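PDB 1WBA: winged BEAN albumin 1 from Psophocarpus tetragonolobus, which serves as a 2S seed storage protein and belongs to the leguminous Kunitz-type protease inhibitor family. Local coordinates for residues A[32-35]-A[36-40]; A[95-98]-A[99-102]; A[104-107]-A[108-111]. One frame throughout, in Å; residues are numbered along the deposited sequence.

In the fold
All three interactions are local contacts round turns of one beta-trefoil domain. Interactions 1 and 2 lie at the surface; interaction 3 is partly buried. Interactions 2 and 3 start from neighbouring strands, 92-97 and 103-106, of one three-stranded sheet. Interaction 1 follows strand 30-33 of the larger sheet. Their chemistry differs. Interaction 1 rests on a beta turn and a carboxylate, interaction 2 on backbone bonds round a bulge, and interaction 3 on an arginine-to-carbonyl bond, a water and a lysine-tyrosine contact. Glu38 of interaction 1 meets Lys105 and Tyr110 of interaction 3. Those two residues also pack on Phe97 of interaction 2.

Interaction 1. Residues A[32-35]-A[36-40]; sequences VVAT and GNENP
Glu38 folds its side chain back alongside Thr35, and the two point the same way. Its OE1 accepts a hydrogen bond from the backbone N of Thr35 at 3.1 Å. The bond is fairly straight (162° at the hydrogen), but the N-H comes from above the carboxylate plane, 46° out of it. CG of Glu38 stands beside its own backbone N (chi1 -70°), and the chain is extended beyond it, which carries the carboxylate back past the carbonyl of Thr35 to that N-H. The same carbonyl closes a type II' beta turn from Thr35 to Glu38: Glu38 N reaches Thr35 O at 3.0 Å. Gly36 takes a positive phi, and a CB there would clash with Thr35 O. Ala34 packs its CB against Glu38 CB at 3.7 Å and against Pro40 CA at 3.6 Å. A water accepts a weak bond from Ala34 N and donates to Pro40 O at 2.9 Å. Ser45 OG bonds to both Thr35 OG1 and Glu38 OE1. The other carboxylate oxygen, OE2, meets Lys105 NZ and Tyr110 OH. Cutting Glu38 back to an alanine would probably leave Thr35 N without this acceptor and the Lys105 ammonium without its carboxylate. The turn thus follows strand 30-33, is tied to the start of strand 45-48 through Ser45, and reaches strand 103-106 and the loop after it.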
loop_
_atom_site.group_PDB
_atom_site.type_symbol
_atom_site.label_atom_id
_atom_site.label_comp_id
_atom_site.label_asym_id
_atom_site.label_seq_id
_atom_site.Cartn_x
_atom_site.Cartn_y
_atom_site.Cartn_z
ATOM N N VAL A 32 -8.240 -5.823 -5.183
ATOM C CA VAL A 32 -7.757 -7.131 -4.769
ATOM C C VAL A 32 -8.371 -8.108 -5.776
ATOM O O VAL A 32 -9.590 -8.172 -5.929
ATOM C CB VAL A 32 -8.189 -7.494 -3.329
ATOM C CG1 VAL A 32 -7.583 -8.820 -2.937
ATOM C CG2 VAL A 32 -7.723 -6.437 -2.345
ATOM N N VAL A 33 -7.510 -8.806 -6.510
ATOM C CA VAL A 33 -7.929 -9.763 -7.537
ATOM C C VAL A 33 -7.028 -10.989 -7.481
ATOM O O VAL A 33 -6.035 -11.017 -6.759
ATOM C CB VAL A 33 -7.819 -9.174 -8.991
ATOM C CG1 VAL A 33 -8.699 -7.954 -9.155
ATOM C CG2 VAL A 33 -6.372 -8.811 -9.343
ATOM N N ALA A 34 -7.402 -12.026 -8.214
ATOM C CA ALA A 34 -6.588 -13.225 -8.273
ATOM C C ALA A 34 -5.627 -12.995 -9.431
ATOM O O ALA A 34 -6.014 -12.432 -10.459
ATOM C CB ALA A 34 -7.446 -14.417 -8.560
ATOM N N THR A 35 -4.356 -13.308 -9.226
ATOM C CA THR A 35 -3.369 -13.201 -10.290
ATOM C C THR A 35 -2.744 -14.593 -10.403
ATOM O O THR A 35 -2.881 -15.410 -9.495
ATOM C CB THR A 35 -2.235 -12.163 -9.984
ATOM O OG1 THR A 35 -1.528 -12.529 -8.790
ATOM C CG2 THR A 35 -2.790 -10.773 -9.866
ATOM N N GLY A 36 -2.079 -14.873 -11.517
ATOM C CA GLY A 36 -1.433 -16.160 -11.666
ATOM C C GLY A 36 -2.365 -17.342 -11.513
ATOM O O GLY A 36 -3.374 -17.423 -12.203
ATOM N N ASN A 37 -2.049 -18.212 -10.558
ATOM C CA ASN A 37 -2.811 -19.438 -10.291
ATOM C C ASN A 37 -3.840 -19.305 -9.165
ATOM O O ASN A 37 -4.459 -20.292 -8.753
ATOM C CB ASN A 37 -1.831 -20.570 -9.970
ATOM C CG ASN A 37 -0.757 -20.716 -11.028
ATOM O OD1 ASN A 37 -1.054 -21.044 -12.175
ATOM N ND2 ASN A 37 0.494 -20.416 -10.668
ATOM N N GLU A 38 -4.025 -18.084 -8.671
ATOM C CA GLU A 38 -4.985 -17.833 -7.597
ATOM C C GLU A 38 -6.428 -18.037 -8.066
ATOM O O GLU A 38 -6.739 -17.896 -9.245
ATOM C CB GLU A 38 -4.799 -16.414 -7.031
ATOM C CG GLU A 38 -3.511 -16.251 -6.236
ATOM C CD GLU A 38 -3.214 -14.823 -5.824
ATOM O OE1 GLU A 38 -3.936 -13.890 -6.228
ATOM O OE2 GLU A 38 -2.229 -14.628 -5.088
ATOM N N ASN A 39 -7.304 -18.341 -7.120
ATOM C CA ASN A 39 -8.718 -18.566 -7.399
ATOM C C ASN A 39 -9.424 -17.215 -7.417
ATOM O O ASN A 39 -9.299 -16.439 -6.469
ATOM C CB ASN A 39 -9.297 -19.457 -6.293
ATOM C CG ASN A 39 -10.797 -19.699 -6.429
ATOM O OD1 ASN A 39 -11.481 -19.129 -7.277
ATOM N ND2 ASN A 39 -11.317 -20.544 -5.549
ATOM N N PRO A 40 -10.153 -16.905 -8.504
ATOM C CA PRO A 40 -10.868 -15.624 -8.607
ATOM C C PRO A 40 -11.922 -15.408 -7.532
ATOM O O PRO A 40 -12.317 -14.273 -7.274
ATOM C CB PRO A 40 -11.462 -15.657 -10.020
ATOM C CG PRO A 40 -11.432 -17.124 -10.407
ATOM C CD PRO A 40 -10.160 -17.613 -9.795
HETATM O O HOH W 1 -10.849 -12.082 -8.437
#

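Interaction 2. Residues A[95-98]-A[99-102]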
loop_
_atom_site.group_PDB
_atom_site.type_symbol
_atom_site.label_atom_id
_atom_site.label_comp_id
_atom_site.label_asym_id
_atom_site.label_seq_id
_atom_site.Cartn_x
_atom_site.Cartn_y
_atom_site.Cartn_z
ATOM N N VAL A 95 5.088 -10.594 0.180
ATOM C CA VAL A 95 5.421 -12.009 0.067
ATOM C C VAL A 95 6.558 -12.173 -0.942
ATOM O O VAL A 95 6.529 -11.580 -2.027
ATOM C CB VAL A 95 4.164 -12.810 -0.391
ATOM C CG1 VAL A 95 4.501 -14.283 -0.681
ATOM C CG2 VAL A 95 3.059 -12.699 0.672
ATOM N N ASP A 96 7.600 -12.909 -0.570
ATOM C CA ASP A 96 8.710 -13.128 -1.498
ATOM C C ASP A 96 8.256 -14.277 -2.396
ATOM O O ASP A 96 8.578 -15.453 -2.184
ATOM C CB ASP A 96 9.995 -13.468 -0.754
ATOM C CG ASP A 96 11.209 -13.255 -1.604
ATOM O OD1 ASP A 96 11.067 -13.187 -2.843
ATOM O OD2 ASP A 96 12.306 -13.120 -1.038
ATOM N N PHE A 97 7.473 -13.890 -3.388
ATOM C CA PHE A 97 6.817 -14.798 -4.315
ATOM C C PHE A 97 7.682 -15.417 -5.394
ATOM O O PHE A 97 8.173 -14.731 -6.293
ATOM C CB PHE A 97 5.621 -14.064 -4.935
ATOM C CG PHE A 97 4.508 -14.962 -5.358
ATOM C CD1 PHE A 97 3.582 -15.420 -4.434
ATOM C CD2 PHE A 97 4.383 -15.343 -6.690
ATOM C CE1 PHE A 97 2.534 -16.248 -4.832
ATOM C CE2 PHE A 97 3.341 -16.168 -7.101
ATOM C CZ PHE A 97 2.411 -16.623 -6.171
ATOM N N GLN A 98 7.850 -16.727 -5.309
ATOM C CA GLN A 98 8.644 -17.442 -6.296
ATOM C C GLN A 98 7.799 -17.668 -7.557
ATOM O O GLN A 98 6.650 -18.093 -7.467
ATOM C CB GLN A 98 9.105 -18.790 -5.719
ATOM C CG GLN A 98 10.109 -19.541 -6.589
ATOM C CD GLN A 98 10.371 -20.933 -6.065
ATOM O OE1 GLN A 98 9.439 -21.727 -5.908
ATOM N NE2 GLN A 98 11.632 -21.231 -5.756
ATOM N N PRO A 99 8.333 -17.335 -8.742
ATOM C CA PRO A 99 9.659 -16.779 -9.023
ATOM C C PRO A 99 9.588 -15.298 -9.372
ATOM O O PRO A 99 10.563 -14.725 -9.844
ATOM C CB PRO A 99 10.084 -17.563 -10.242
ATOM C CG PRO A 99 8.802 -17.609 -11.030
ATOM C CD PRO A 99 7.722 -17.861 -9.982
ATOM N N ASP A 100 8.437 -14.692 -9.115
ATOM C CA ASP A 100 8.195 -13.291 -9.439
ATOM C C ASP A 100 8.987 -12.279 -8.650
ATOM O O ASP A 100 9.477 -11.320 -9.224
ATOM C CB ASP A 100 6.706 -12.971 -9.307
ATOM C CG ASP A 100 5.851 -13.854 -10.176
ATOM O OD1 ASP A 100 6.201 -14.029 -11.357
ATOM O OD2 ASP A 100 4.854 -14.399 -9.676
ATOM N N GLY A 101 9.030 -12.442 -7.335
ATOM C CA GLY A 101 9.745 -11.516 -6.480
ATOM C C GLY A 101 8.803 -11.032 -5.392
ATOM O O GLY A 101 7.701 -11.569 -5.249
ATOM N N GLN A 102 9.229 -10.014 -4.643
ATOM C CA GLN A 102 8.412 -9.448 -3.565
ATOM C C GLN A 102 7.261 -8.617 -4.121
ATOM O O GLN A 102 7.472 -7.714 -4.939
ATOM C CB GLN A 102 9.278 -8.614 -2.617
ATOM C CG GLN A 102 10.431 -9.420 -2.050
ATOM C CD GLN A 102 11.193 -8.736 -0.928
ATOM O OE1 GLN A 102 12.082 -9.334 -0.335
ATOM N NE2 GLN A 102 10.835 -7.501 -0.614
#
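Phe97 lies side by side with Asp100, its ring and the carboxylate only 6° from parallel. OD2 of Asp100 sits at the ring edge, near its plane, 3.2 Å from CD2 of Phe97. A chi1 of -152° swings the ring away from its own backbone N and out beside this carboxylate. Two backbone bonds join Phe97 to Gly101, the residue after Asp100: Gly101 N to Phe97 O at 2.7 Å, and Phe97 N to Gly101 O at 3.0 Å. Phe97 is matched by two residues across the turn, Asp100 and Gly101, which makes a classic beta bulge. At Gly101 any side chain would press on the preceding carbonyl, and the peptide before Pro99 is cis. This is the turn of the antiparallel hairpin between strands 92-97 and 103-106. Next along, Asp96 and Gln102 form a non-hydrogen-bonded pair. There Gln102 CG lies 3.9 Å from Asp96 CG, and Gln102 CA makes a CA-H...O contact to Val95 O at 3.2 Å. The Phe97 ring also meets Lys105 (cation-pi) and Tyr110 (edge-to-face). OD2 has a long, weak ion pair with Arg155. It also faces the ring's slightly positive C-H rim, so both its contacts and the ring's cation are probably favourable electrostatically.

Interaction 3. Residues A[104-107]-A[108-111]; sequences LKLA and GRYP
The chain leaves strand 103-106 at Ala107 and bends at Gly108, where phi is positive (82°) and a CB would clash with Ala107 O. Arg109 turns its side chain back over this bend. Its NH1 donates to Ala107 O at 3.0 Å, and the bond is bent (141° at the hydrogen). The carbonyl oxygen lies at the guanidinium edge, close to its plane. Leu106 runs alongside the arginine: its CB sits over one guanidinium face, offset toward the rim, and its CD1 lies 3.8 Å from Arg109 NH2. Bends at chi2 and chi3 bring the guanidinium back to both partners. NH1 also forms a salt bridge with Asp90, which probably helps to hold the group in this position.

A water bridges the two limbs of the bend. It donates to Leu106 O at 2.7 Å and accepts from Tyr110 N at 2.7 Å. This turn belongs to the beta-trefoil of the Kunitz-type family and leads from strand 103-106 toward strand 113-114, which lie at the two outer positions of a three-stranded antiparallel sheet.

On the strand side, Lys105 and Tyr110 meet at an oblique angle. The CD and CE of the lysine both lie 3.7 Å from Tyr110 CE2. Lys105 CG stands beside the backbone N (chi1 -60°), and a further bend at chi2 brings the chain across the CD2-CE2 side of the ring. The polar ends of the two share the Glu38 carboxylate, and NZ also bonds to Ser45 OG. The Lys105 side chain packs on Val95 of strand 92-97, and Tyr110 touches Leu44.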
loop_
_atom_site.group_PDB
_atom_site.type_symbol
_atom_site.label_atom_id
_atom_site.label_comp_id
_atom_site.label_asym_id
_atom_site.label_seq_id
_atom_site.Cartn_x
_atom_site.Cartn_y
_atom_site.Cartn_z
ATOM N N LEU A 104 2.837 -7.393 -3.193
ATOM C CA LEU A 104 1.827 -7.239 -2.149
ATOM C C LEU A 104 0.706 -8.276 -2.237
ATOM O O LEU A 104 0.094 -8.469 -3.287
ATOM C CB LEU A 104 1.225 -5.829 -2.142
ATOM C CG LEU A 104 2.165 -4.632 -1.992
ATOM C CD1 LEU A 104 1.351 -3.419 -1.595
ATOM C CD2 LEU A 104 3.202 -4.902 -0.953
ATOM N N LYS A 105 0.441 -8.929 -1.113
ATOM C CA LYS A 105 -0.597 -9.940 -1.027
ATOM C C LYS A 105 -1.362 -9.723 0.267
ATOM O O LYS A 105 -0.869 -9.063 1.197
ATOM C CB LYS A 105 0.028 -11.342 -0.961
ATOM C CG LYS A 105 0.906 -11.754 -2.147
ATOM C CD LYS A 105 0.061 -12.061 -3.376
ATOM C CE LYS A 105 0.847 -12.916 -4.381
ATOM N NZ LYS A 105 0.058 -13.082 -5.638
ATOM N N LEU A 106 -2.567 -10.274 0.338
ATOM C CA LEU A 106 -3.338 -10.194 1.572
ATOM C C LEU A 106 -2.539 -11.051 2.567
ATOM O O LEU A 106 -2.024 -12.116 2.207
ATOM C CB LEU A 106 -4.741 -10.775 1.384
ATOM C CG LEU A 106 -5.697 -9.967 0.500
ATOM C CD1 LEU A 106 -7.093 -10.529 0.662
ATOM C CD2 LEU A 106 -5.675 -8.495 0.879
ATOM N N ALA A 107 -2.389 -10.554 3.787
ATOM C CA ALA A 107 -1.626 -11.248 4.818
ATOM C C ALA A 107 -2.306 -12.499 5.343
ATOM O O ALA A 107 -3.535 -12.600 5.318
ATOM C CB ALA A 107 -1.358 -10.305 5.979
ATOM N N GLY A 108 -1.486 -13.432 5.819
ATOM C CA GLY A 108 -1.972 -14.660 6.421
ATOM C C GLY A 108 -2.371 -15.783 5.508
ATOM O O GLY A 108 -2.976 -16.741 5.965
ATOM N N ARG A 109 -2.025 -15.677 4.236
ATOM C CA ARG A 109 -2.382 -16.705 3.263
ATOM C C ARG A 109 -1.129 -17.425 2.762
ATOM O O ARG A 109 -1.097 -18.648 2.712
ATOM C CB ARG A 109 -3.150 -16.090 2.087
ATOM C CG ARG A 109 -4.164 -15.011 2.468
ATOM C CD ARG A 109 -5.311 -15.556 3.301
ATOM N NE ARG A 109 -6.587 -14.934 2.938
ATOM C CZ ARG A 109 -7.021 -13.745 3.363
ATOM N NH1 ARG A 109 -6.290 -13.001 4.190
ATOM N NH2 ARG A 109 -8.203 -13.295 2.948
ATOM N N TYR A 110 -0.101 -16.673 2.395
ATOM C CA TYR A 110 1.157 -17.252 1.927
ATOM C C TYR A 110 2.113 -17.362 3.085
ATOM O O TYR A 110 2.175 -16.467 3.932
ATOM C CB TYR A 110 1.787 -16.382 0.851
ATOM C CG TYR A 110 1.027 -16.450 -0.439
ATOM C CD1 TYR A 110 1.148 -17.559 -1.268
ATOM C CD2 TYR A 110 0.187 -15.413 -0.833
ATOM C CE1 TYR A 110 0.459 -17.642 -2.446
ATOM C CE2 TYR A 110 -0.517 -15.479 -2.021
ATOM C CZ TYR A 110 -0.371 -16.597 -2.819
ATOM O OH TYR A 110 -1.056 -16.691 -3.994
ATOM N N PRO A 111 2.897 -18.446 3.132
ATOM C CA PRO A 111 3.834 -18.587 4.245
ATOM C C PRO A 111 5.081 -17.706 4.138
ATOM O O PRO A 111 5.639 -17.299 5.160
ATOM C CB PRO A 111 4.171 -20.081 4.208
ATOM C CG PRO A 111 4.124 -20.401 2.726
ATOM C CD PRO A 111 2.893 -19.651 2.275
HETATM O O HOH W 2 -0.090 -13.976 2.775
#